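Local coordinates for Alr1585 protein (Nostoc sp., PDB 5C2I) that belongs to the DyP-type (dye-decolorizing) peroxidases and probably uses its bound haem to oxidise dyes and other substrates with hydrogen peroxide, at residues V44-F50 against I148-I154; N222-W228 against T311-N315; L2-D6 against K22-L26. The protein carries 1 engineered substitution. All blocks are in the same frame, centred on the assembly; numbering follows the deposited sequence.

Contact 1: V44-F50 against I148-I154; sequences VHLFLQF and IHALVLI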
loop_
_atom_site.group_PDB
_atom_site.type_symbol
_atom_site.label_atom_id
_atom_site.label_comp_id
_atom_site.label_asym_id
_atom_site.label_seq_id
_atom_site.Cartn_x
_atom_site.Cartn_y
_atom_site.Cartn_z
ATOM N N VAL A 44 8.625 -23.499 1.154
ATOM C CA VAL A 44 10.013 -23.932 1.373
ATOM C C VAL A 44 10.113 -25.341 0.830
ATOM O O VAL A 44 9.260 -26.204 1.121
ATOM C CB VAL A 44 10.413 -23.870 2.852
ATOM C CG1 VAL A 44 11.809 -24.432 3.089
ATOM C CG2 VAL A 44 10.308 -22.429 3.393
ATOM N N HIS A 45 11.156 -25.565 0.048
ATOM C CA HIS A 45 11.463 -26.865 -0.525
ATOM C C HIS A 45 12.782 -27.329 0.068
ATOM O O HIS A 45 13.800 -26.656 -0.112
ATOM C CB HIS A 45 11.620 -26.742 -2.044
ATOM C CG HIS A 45 10.382 -26.302 -2.748
ATOM N ND1 HIS A 45 10.410 -25.844 -4.046
ATOM C CD2 HIS A 45 9.094 -26.193 -2.334
ATOM C CE1 HIS A 45 9.182 -25.522 -4.414
ATOM N NE2 HIS A 45 8.373 -25.710 -3.388
ATOM N N LEU A 46 12.759 -28.452 0.794
ATOM C CA LEU A 46 13.969 -29.039 1.382
ATOM C C LEU A 46 14.258 -30.370 0.717
ATOM O O LEU A 46 13.473 -31.319 0.821
ATOM C CB LEU A 46 13.799 -29.221 2.875
ATOM C CG LEU A 46 13.377 -28.039 3.706
ATOM C CD1 LEU A 46 13.108 -28.452 5.154
ATOM C CD2 LEU A 46 14.432 -26.938 3.628
ATOM N N PHE A 47 15.390 -30.439 0.024
ATOM C CA PHE A 47 15.821 -31.654 -0.632
ATOM C C PHE A 47 16.737 -32.405 0.304
ATOM O O PHE A 47 17.682 -31.830 0.853
ATOM C CB PHE A 47 16.552 -31.350 -1.937
ATOM C CG PHE A 47 15.649 -30.811 -3.000
ATOM C CD1 PHE A 47 15.363 -29.450 -3.071
ATOM C CD2 PHE A 47 15.068 -31.650 -3.892
ATOM C CE1 PHE A 47 14.513 -28.946 -4.049
ATOM C CE2 PHE A 47 14.182 -31.175 -4.849
ATOM C CZ PHE A 47 13.927 -29.828 -4.949
ATOM N N LEU A 48 16.461 -33.686 0.485
ATOM C CA LEU A 48 17.100 -34.491 1.486
ATOM C C LEU A 48 17.867 -35.644 0.946
ATOM O O LEU A 48 17.455 -36.271 -0.005
ATOM C CB LEU A 48 16.046 -35.087 2.420
ATOM C CG LEU A 48 15.034 -34.133 3.000
ATOM C CD1 LEU A 48 14.102 -34.932 3.927
ATOM C CD2 LEU A 48 15.699 -33.002 3.771
ATOM N N GLN A 49 18.997 -35.918 1.589
ATOM C CA GLN A 49 19.710 -37.186 1.484
ATOM C C GLN A 49 19.831 -37.766 2.888
ATOM O O GLN A 49 20.470 -37.164 3.792
ATOM C CB GLN A 49 21.093 -36.993 0.926
ATOM C CG GLN A 49 21.873 -38.267 0.677
ATOM C CD GLN A 49 23.256 -37.939 0.131
ATOM O OE1 GLN A 49 24.225 -37.983 0.843
ATOM N NE2 GLN A 49 23.325 -37.572 -1.130
ATOM N N PHE A 50 19.205 -38.916 3.085
ATOM C CA PHE A 50 19.212 -39.548 4.400
ATOM C C PHE A 50 20.597 -40.063 4.758
ATOM O O PHE A 50 21.373 -40.471 3.888
ATOM C CB PHE A 50 18.145 -40.656 4.458
ATOM C CG PHE A 50 16.739 -40.129 4.245
ATOM C CD1 PHE A 50 16.193 -39.183 5.117
ATOM C CD2 PHE A 50 15.953 -40.593 3.215
ATOM C CE1 PHE A 50 14.913 -38.684 4.924
ATOM C CE2 PHE A 50 14.676 -40.104 3.024
ATOM C CZ PHE A 50 14.155 -39.146 3.877
ATOM N N ILE A 148 19.563 -37.399 -4.365
ATOM C CA ILE A 148 18.443 -36.881 -3.613
ATOM C C ILE A 148 17.488 -38.024 -3.298
ATOM O O ILE A 148 17.101 -38.777 -4.194
ATOM C CB ILE A 148 17.754 -35.780 -4.402
ATOM C CG1 ILE A 148 18.714 -34.598 -4.557
ATOM C CG2 ILE A 148 16.457 -35.349 -3.731
ATOM C CD1 ILE A 148 18.194 -33.527 -5.510
ATOM N N HIS A 149 17.127 -38.129 -2.029
ATOM C CA HIS A 149 16.194 -39.158 -1.571
ATOM C C HIS A 149 14.757 -38.717 -1.461
ATOM O O HIS A 149 13.823 -39.508 -1.620
ATOM C CB HIS A 149 16.664 -39.718 -0.218
ATOM C CG HIS A 149 17.960 -40.476 -0.286
ATOM N ND1 HIS A 149 18.759 -40.688 0.806
ATOM C CD2 HIS A 149 18.599 -41.069 -1.326
ATOM C CE1 HIS A 149 19.828 -41.377 0.455
ATOM N NE2 HIS A 149 19.751 -41.623 -0.835
ATOM N N ALA A 150 14.561 -37.443 -1.120
ATOM C CA ALA A 150 13.249 -36.954 -0.770
ATOM C C ALA A 150 13.159 -35.457 -0.868
ATOM O O ALA A 150 14.187 -34.756 -0.877
ATOM C CB ALA A 150 12.894 -37.412 0.645
ATOM N N LEU A 151 11.927 -34.970 -0.951
ATOM C CA LEU A 151 11.642 -33.562 -0.938
ATOM C C LEU A 151 10.570 -33.331 0.129
ATOM O O LEU A 151 9.480 -33.932 0.071
ATOM C CB LEU A 151 11.173 -33.103 -2.306
ATOM C CG LEU A 151 10.580 -31.670 -2.451
ATOM C CD1 LEU A 151 11.513 -30.543 -2.027
ATOM C CD2 LEU A 151 10.096 -31.440 -3.882
ATOM N N VAL A 152 10.839 -32.388 1.023
ATOM C CA VAL A 152 9.832 -31.863 1.930
ATOM C C VAL A 152 9.356 -30.503 1.389
ATOM O O VAL A 152 10.159 -29.614 1.110
ATOM C CB VAL A 152 10.434 -31.692 3.320
ATOM C CG1 VAL A 152 9.447 -31.092 4.276
ATOM C CG2 VAL A 152 10.908 -33.033 3.845
ATOM N N LEU A 153 8.043 -30.319 1.310
ATOM C CA LEU A 153 7.467 -29.048 0.846
ATOM C C LEU A 153 6.572 -28.537 1.972
ATOM O O LEU A 153 5.657 -29.231 2.402
ATOM C CB LEU A 153 6.680 -29.271 -0.447
ATOM C CG LEU A 153 5.993 -28.056 -1.112
ATOM C CD1 LEU A 153 5.731 -28.387 -2.588
ATOM C CD2 LEU A 153 4.689 -27.670 -0.420
ATOM N N ILE A 154 6.848 -27.318 2.441
ATOM C CA ILE A 154 6.044 -26.652 3.453
ATOM C C ILE A 154 5.632 -25.275 2.963
ATOM O O ILE A 154 6.455 -24.561 2.396
ATOM C CB ILE A 154 6.824 -26.470 4.780
ATOM C CG1 ILE A 154 7.399 -27.821 5.236
ATOM C CG2 ILE A 154 5.881 -25.992 5.890
ATOM C CD1 ILE A 154 8.828 -27.950 4.893
#

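Contact 2: N222-W228 against T311-N315; sequences NCDFDKW and TNNFN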
loop_
_atom_site.group_PDB
_atom_site.type_symbol
_atom_site.label_atom_id
_atom_site.label_comp_id
_atom_site.label_asym_id
_atom_site.label_seq_id
_atom_site.Cartn_x
_atom_site.Cartn_y
_atom_site.Cartn_z
ATOM N N ASN A 222 -15.768 -19.419 -18.321
ATOM C CA ASN A 222 -15.387 -19.873 -19.641
ATOM C C ASN A 222 -16.530 -20.389 -20.469
ATOM O O ASN A 222 -16.366 -21.369 -21.221
ATOM C CB ASN A 222 -14.238 -20.881 -19.574
ATOM C CG ASN A 222 -12.934 -20.234 -19.172
ATOM O OD1 ASN A 222 -12.318 -19.571 -19.997
ATOM N ND2 ASN A 222 -12.542 -20.346 -17.926
ATOM N N CYS A 223 -17.673 -19.692 -20.394
ATOM C CA CYS A 223 -18.732 -19.855 -21.367
ATOM C C CYS A 223 -19.235 -21.303 -21.406
ATOM O O CYS A 223 -19.498 -21.839 -22.486
ATOM C CB CYS A 223 -18.255 -19.448 -22.765
ATOM S SG CYS A 223 -17.368 -17.846 -22.804
ATOM N N ASP A 224 -19.378 -21.904 -20.227
ATOM C CA ASP A 224 -19.820 -23.292 -20.115
ATOM C C ASP A 224 -18.889 -24.304 -20.848
ATOM O O ASP A 224 -19.356 -25.363 -21.291
ATOM C CB ASP A 224 -21.223 -23.420 -20.657
ATOM C CG ASP A 224 -21.974 -24.663 -20.126
ATOM O OD1 ASP A 224 -21.710 -25.169 -19.019
ATOM O OD2 ASP A 224 -22.859 -25.128 -20.880
ATOM N N PHE A 225 -17.628 -23.967 -20.973
ATOM C CA PHE A 225 -16.589 -24.835 -21.646
ATOM C C PHE A 225 -16.945 -25.114 -23.099
ATOM O O PHE A 225 -16.654 -26.185 -23.595
ATOM C CB PHE A 225 -16.453 -26.205 -20.920
ATOM C CG PHE A 225 -16.026 -26.121 -19.481
ATOM C CD1 PHE A 225 -15.155 -25.137 -19.016
ATOM C CD2 PHE A 225 -16.458 -27.104 -18.578
ATOM C CE1 PHE A 225 -14.791 -25.111 -17.672
ATOM C CE2 PHE A 225 -16.093 -27.070 -17.242
ATOM C CZ PHE A 225 -15.231 -26.080 -16.791
ATOM N N ASP A 226 -17.623 -24.195 -23.774
ATOM C CA ASP A 226 -18.113 -24.513 -25.123
ATOM C C ASP A 226 -17.020 -24.637 -26.200
ATOM O O ASP A 226 -17.304 -25.169 -27.270
ATOM C CB ASP A 226 -19.287 -23.639 -25.549
ATOM C CG ASP A 226 -18.969 -22.186 -25.742
ATOM O OD1 ASP A 226 -17.832 -21.763 -25.832
ATOM O OD2 ASP A 226 -19.979 -21.443 -25.847
ATOM N N LYS A 227 -15.808 -24.180 -25.933
ATOM C CA LYS A 227 -14.686 -24.381 -26.880
ATOM C C LYS A 227 -13.591 -25.349 -26.410
ATOM O O LYS A 227 -12.812 -25.871 -27.221
ATOM C CB LYS A 227 -14.033 -23.024 -27.200
ATOM C CG LYS A 227 -14.978 -22.046 -27.883
ATOM C CD LYS A 227 -15.319 -22.521 -29.291
ATOM C CE LYS A 227 -16.519 -21.747 -29.840
ATOM N NZ LYS A 227 -16.071 -20.383 -30.171
ATOM N N TRP A 228 -13.493 -25.566 -25.117
ATOM C CA TRP A 228 -12.453 -26.408 -24.529
ATOM C C TRP A 228 -12.950 -26.938 -23.200
ATOM O O TRP A 228 -13.422 -26.156 -22.369
ATOM C CB TRP A 228 -11.162 -25.618 -24.266
ATOM C CG TRP A 228 -10.157 -26.327 -23.439
ATOM C CD1 TRP A 228 -9.849 -26.081 -22.112
ATOM C CD2 TRP A 228 -9.313 -27.441 -23.834
ATOM N NE1 TRP A 228 -8.840 -26.914 -21.707
ATOM C CE2 TRP A 228 -8.498 -27.761 -22.730
ATOM C CE3 TRP A 228 -9.124 -28.138 -25.023
ATOM C CZ2 TRP A 228 -7.538 -28.799 -22.765
ATOM C CZ3 TRP A 228 -8.159 -29.163 -25.056
ATOM C CH2 TRP A 228 -7.415 -29.487 -23.944
ATOM N N THR A 311 -9.372 -15.406 -20.391
ATOM C CA THR A 311 -10.158 -16.513 -20.886
ATOM C C THR A 311 -9.287 -17.750 -21.168
ATOM O O THR A 311 -8.132 -17.619 -21.568
ATOM C CB THR A 311 -10.960 -16.115 -22.149
ATOM O OG1 THR A 311 -11.968 -17.105 -22.378
ATOM C CG2 THR A 311 -10.084 -15.984 -23.381
ATOM N N ASN A 312 -9.880 -18.930 -20.962
ATOM C CA ASN A 312 -9.335 -20.202 -21.430
ATOM C C ASN A 312 -10.220 -20.908 -22.409
ATOM O O ASN A 312 -9.971 -22.083 -22.776
ATOM C CB ASN A 312 -8.997 -21.121 -20.250
ATOM C CG ASN A 312 -7.919 -22.133 -20.622
ATOM O OD1 ASN A 312 -6.980 -21.812 -21.352
ATOM N ND2 ASN A 312 -8.086 -23.345 -20.168
ATOM N N ASN A 313 -11.257 -20.185 -22.860
ATOM C CA ASN A 313 -12.266 -20.816 -23.634
ATOM C C ASN A 313 -11.949 -20.652 -25.105
ATOM O O ASN A 313 -12.522 -19.820 -25.784
ATOM C CB ASN A 313 -13.650 -20.272 -23.337
ATOM C CG ASN A 313 -14.719 -21.066 -24.036
ATOM O OD1 ASN A 313 -14.728 -22.313 -23.956
ATOM N ND2 ASN A 313 -15.666 -20.376 -24.683
ATOM N N PHE A 314 -11.038 -21.477 -25.599
ATOM C CA PHE A 314 -10.742 -21.422 -26.986
ATOM C C PHE A 314 -10.133 -22.706 -27.432
ATOM O O PHE A 314 -9.684 -23.538 -26.616
ATOM C CB PHE A 314 -9.784 -20.263 -27.296
ATOM C CG PHE A 314 -8.422 -20.393 -26.672
ATOM C CD1 PHE A 314 -8.187 -19.969 -25.386
ATOM C CD2 PHE A 314 -7.378 -20.983 -27.374
ATOM C CE1 PHE A 314 -6.938 -20.126 -24.800
ATOM C CE2 PHE A 314 -6.141 -21.132 -26.800
ATOM C CZ PHE A 314 -5.906 -20.706 -25.492
ATOM N N ASN A 315 -10.143 -22.857 -28.743
ATOM C CA ASN A 315 -9.374 -23.915 -29.341
ATOM C C ASN A 315 -8.765 -23.262 -30.585
ATOM O O ASN A 315 -8.850 -22.040 -30.764
ATOM C CB ASN A 315 -10.251 -25.145 -29.610
ATOM C CG ASN A 315 -11.464 -24.825 -30.460
ATOM O OD1 ASN A 315 -11.336 -24.188 -31.488
ATOM N ND2 ASN A 315 -12.649 -25.201 -30.008
HETATM O O HOH W 1 -13.429 -23.596 -21.773
HETATM O O HOH W 2 -7.266 -26.413 -19.400
#

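Contact 3: L2-D6 against K22-L26; sequences LTEKD and KYRNL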
loop_
_atom_site.group_PDB
_atom_site.type_symbol
_atom_site.label_atom_id
_atom_site.label_comp_id
_atom_site.label_asym_id
_atom_site.label_seq_id
_atom_site.Cartn_x
_atom_site.Cartn_y
_atom_site.Cartn_z
ATOM N N LEU A 2 -13.125 -47.920 -5.419
ATOM C CA LEU A 2 -13.077 -47.172 -6.710
ATOM C C LEU A 2 -12.692 -48.111 -7.851
ATOM O O LEU A 2 -11.740 -48.859 -7.731
ATOM C CB LEU A 2 -12.101 -46.019 -6.632
ATOM C CG LEU A 2 -12.560 -44.836 -5.779
ATOM C CD1 LEU A 2 -11.508 -43.764 -5.759
ATOM C CD2 LEU A 2 -13.834 -44.204 -6.268
ATOM N N THR A 3 -13.492 -48.102 -8.915
ATOM C CA THR A 3 -13.291 -48.981 -10.066
ATOM C C THR A 3 -12.534 -48.256 -11.148
ATOM O O THR A 3 -12.283 -47.044 -11.043
ATOM C CB THR A 3 -14.648 -49.450 -10.661
ATOM O OG1 THR A 3 -15.363 -48.330 -11.197
ATOM C CG2 THR A 3 -15.528 -50.154 -9.590
ATOM N N GLU A 4 -12.201 -49.015 -12.188
ATOM C CA GLU A 4 -11.607 -48.510 -13.423
ATOM C C GLU A 4 -12.437 -47.354 -13.970
ATOM O O GLU A 4 -11.904 -46.281 -14.254
ATOM C CB GLU A 4 -11.561 -49.660 -14.453
ATOM C CG GLU A 4 -10.661 -49.437 -15.666
ATOM C CD GLU A 4 -9.175 -49.377 -15.329
ATOM O OE1 GLU A 4 -8.811 -49.362 -14.133
ATOM O OE2 GLU A 4 -8.352 -49.347 -16.282
ATOM N N LYS A 5 -13.739 -47.585 -14.084
ATOM C CA LYS A 5 -14.716 -46.572 -14.496
ATOM C C LYS A 5 -14.611 -45.296 -13.689
ATOM O O LYS A 5 -14.627 -44.191 -14.252
ATOM C CB LYS A 5 -16.159 -47.090 -14.376
ATOM C CG LYS A 5 -16.855 -47.419 -15.689
ATOM C CD LYS A 5 -18.368 -47.558 -15.479
ATOM C CE LYS A 5 -19.130 -47.818 -16.778
ATOM N NZ LYS A 5 -18.556 -48.960 -17.551
ATOM N N ASP A 6 -14.515 -45.426 -12.370
ATOM C CA ASP A 6 -14.500 -44.239 -11.504
ATOM C C ASP A 6 -13.226 -43.420 -11.727
ATOM O O ASP A 6 -13.210 -42.194 -11.524
ATOM C CB ASP A 6 -14.561 -44.627 -10.031
ATOM C CG ASP A 6 -15.833 -45.363 -9.659
ATOM O OD1 ASP A 6 -16.917 -44.899 -10.043
ATOM O OD2 ASP A 6 -15.724 -46.382 -8.959
ATOM N N LYS A 22 -18.311 -41.577 -3.039
ATOM C CA LYS A 22 -17.389 -42.700 -3.127
ATOM C C LYS A 22 -15.907 -42.306 -3.144
ATOM O O LYS A 22 -15.047 -43.177 -3.041
ATOM C CB LYS A 22 -17.733 -43.589 -4.328
ATOM C CG LYS A 22 -17.638 -42.998 -5.705
ATOM C CD LYS A 22 -18.311 -43.919 -6.722
ATOM C CE LYS A 22 -18.146 -43.344 -8.128
ATOM N NZ LYS A 22 -19.012 -42.157 -8.403
ATOM N N TYR A 23 -15.611 -41.011 -3.309
ATOM C CA TYR A 23 -14.226 -40.504 -3.285
ATOM C C TYR A 23 -13.764 -40.089 -1.889
ATOM O O TYR A 23 -12.647 -39.633 -1.720
ATOM C CB TYR A 23 -14.089 -39.320 -4.258
ATOM C CG TYR A 23 -14.391 -39.713 -5.693
ATOM C CD1 TYR A 23 -13.440 -40.332 -6.480
ATOM C CD2 TYR A 23 -15.667 -39.516 -6.235
ATOM C CE1 TYR A 23 -13.721 -40.712 -7.804
ATOM C CE2 TYR A 23 -15.963 -39.899 -7.548
ATOM C CZ TYR A 23 -14.988 -40.506 -8.322
ATOM O OH TYR A 23 -15.252 -40.867 -9.620
ATOM N N ARG A 24 -14.594 -40.318 -0.863
ATOM C CA ARG A 24 -14.255 -39.890 0.482
ATOM C C ARG A 24 -12.920 -40.463 0.962
ATOM O O ARG A 24 -12.061 -39.739 1.477
ATOM C CB ARG A 24 -15.366 -40.260 1.474
ATOM C CG ARG A 24 -15.143 -39.749 2.883
ATOM C CD ARG A 24 -16.308 -40.175 3.791
ATOM N NE ARG A 24 -17.485 -39.381 3.483
ATOM C CZ ARG A 24 -17.683 -38.098 3.805
ATOM N NH1 ARG A 24 -16.793 -37.401 4.501
ATOM N NH2 ARG A 24 -18.808 -37.504 3.421
ATOM N N ASN A 25 -12.735 -41.772 0.846
ATOM C CA ASN A 25 -11.533 -42.412 1.417
ATOM C C ASN A 25 -10.296 -42.009 0.619
ATOM O O ASN A 25 -9.196 -41.810 1.161
ATOM C CB ASN A 25 -11.681 -43.943 1.462
ATOM C CG ASN A 25 -12.686 -44.383 2.517
ATOM O OD1 ASN A 25 -12.978 -43.637 3.442
ATOM N ND2 ASN A 25 -13.232 -45.563 2.363
ATOM N N LEU A 26 -10.492 -41.853 -0.670
ATOM C CA LEU A 26 -9.405 -41.417 -1.515
ATOM C C LEU A 26 -8.874 -40.084 -1.051
ATOM O O LEU A 26 -7.660 -39.918 -0.883
ATOM C CB LEU A 26 -9.879 -41.335 -2.948
ATOM C CG LEU A 26 -8.763 -40.827 -3.931
ATOM C CD1 LEU A 26 -8.896 -41.576 -5.240
ATOM C CD2 LEU A 26 -8.969 -39.383 -4.175
#

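Contact 1: V44-F50 against I148-I154
His149 and Phe50 meet where strand 44-50 ends against the start of segment 148-154, and the His149 side chain can be followed atom by atom. Its CB rests 3.6 Å from Phe50 CD2 and 3.5 Å from Leu48 O. At ND1 the ring accepts the backbone N of Phe50 at 2.9 Å; the N-H...N angle is 148° and the donor stands somewhat out of the ring plane. CE1 touches Gln49 CG at 3.7 Å; this CG, anti to the backbone N of Gln49 (chi1 -175°), lies over one face of the ring in a CH-pi approach. At the tip NE2 is hydrogen-bonded to the carboxylate oxygen OE2 of Glu147, consistent with the proton sitting on NE2, since ND1 accepts.

The same place holds a classic beta bulge: Leu48 O takes a 2.8 Å bond from His149 N and a weak one of 3.3 Å from Ala150 N. Beyond it the strands run antiparallel in regular register, joined by paired backbone bonds at Leu46-Val152 and Val44-Ile154. Leu151 and Phe47 project side by side on one face, and Leu151 CD1 sits 3.8 Å from the Phe47 ring centroid, only 9° off its normal. The reverse face is aliphatic, with Leu48 CD1 3.7 Å from Val152 CG2.

Helices 159-176 and 55-68 pack on that aliphatic face, while His45 and Phe47 meet Tyr256 of strand 250-261 on the other. A four-stranded antiparallel core with helices on one side fits the ferredoxin-like fold of the DyP dimeric alpha+beta barrel domain.

Contact 2: N222-W228 against T311-N315
Asn313 reaches into the curl of segment 222-228 and holds it through both ends of its amide. ND2 donates to Asp226 OD1 at 2.8 Å, an almost straight bond of 176° in the amide plane, meeting OD1 on its syn side though well out of the carboxylate plane. Asn313 OD1 accepts Lys227 N at 2.9 Å and also a water at 2.8 Å, and that water donates as well to Trp228 O at 2.6 Å. CG, anti to the backbone N of Asn313 (chi1 -173°), carries the amide away from its own chain into the turn. An alanine here would remove the whole amide and would probably leave Asp226 OD1 and Lys227 N without these partners, so that the turn could shift.

Packing is close around Asn222 too, where OD1 receives Asn312 N at 2.7 Å, the donor tilted 21° from the carbonyl plane. Asn315 ND2, donating to Lys227 O at 2.9 Å in the carbonyl plane on a lone pair, closes the other end. The loose side is the outer end of Lys227: CB, CG and CD run along Phe314, Asn313 and Asn315 before the amino end turns away. Asp226 also faces solvent, yet Asn313 fixes it. Cys223 forms a disulfide with Cys223 of the second subunit.

On the buried flank, where Asn312 borders the haem, Arg337 bonds to Asn312 OD1 and Phe314 O and makes cation-pi contacts with Phe314 and Trp228. Both segments are loops, one leaving helix 212-221, against which Phe225 packs, and heading for strand 239-240, the other lying between helices 281-289 and 330-334.

Contact 3: L2-D6 against K22-L26
The Tyr23 ring meets segment 2-6 along its edge and obliquely: Asp6 O lies near the ring plane at the hydroxyl end, and Leu2 CD2 comes in at a slant, 3.8 Å from Tyr23 CE1. Outside the two segments Pro11, Ile15 and Leu234 also touch the Tyr23 side chain. The second flat group, the Asp6 carboxylate, is held by its own segment. Its OD2 accepts Thr3 N at 2.8 Å on the anti side, somewhat out of the carboxylate plane, in a nearly straight bond (177°), and this ties down the rotation of the group.

The one hydrogen bond between the segments runs from Tyr23 OH to Asp6 O at 3.1 Å. Its C=O...donor angle of 121° shows an approach from the flank of the oxygen.

Leu2 supplies most of the apolar contact. Its CG stands beside the backbone N (chi1 -72°), and the two methyls divide the work: CD2 lies against Tyr23 and 3.6 Å from Lys22 O, whereas CD1 presses on Leu26 CD1 at 3.4 Å, tighter than normal van der Waals contact. Leu26 also touches Leu238, so the pair lies against a later loop of the chain. Lys22 stretches past Asp6, but the salt bridge from its NZ to Asp6 OD1 is long, at 3.8 Å, and the position of OD1 is doubtful.

Thr3 completes the local geometry as N-cap of helix 4-8, its OG1 accepting Asp6 N at 3.2 Å. These reciprocal bonds between Thr3 and Asp6 are the signature of a capping box, here opening a short N-terminal helix that Tyr23 holds at Asp6 O, with Leu2, just before the cap, packed on Tyr23 and Leu26.

Overall arrangement
The three contacts are separate and follow one another along the chain in the order 3, 1, 2. Contacts 1 and 2 lie on opposite sides of the chain's centre, with centres 38 Å apart and nearest atoms about 23 Å apart. Contact 3 stands about 17 Å from contact 1 and about 16 Å from contact 2, nearest atoms to nearest atoms; helix 24-29 of contact 3 leads on to strand 42-50 of contact 1. Contact 2 is close to the haem, the Asn312 side chain being about 5 Å from it, whereas the side chain of His45 in contact 1 is about 14 Å away. Of the three, contact 2 alone touches another protein chain.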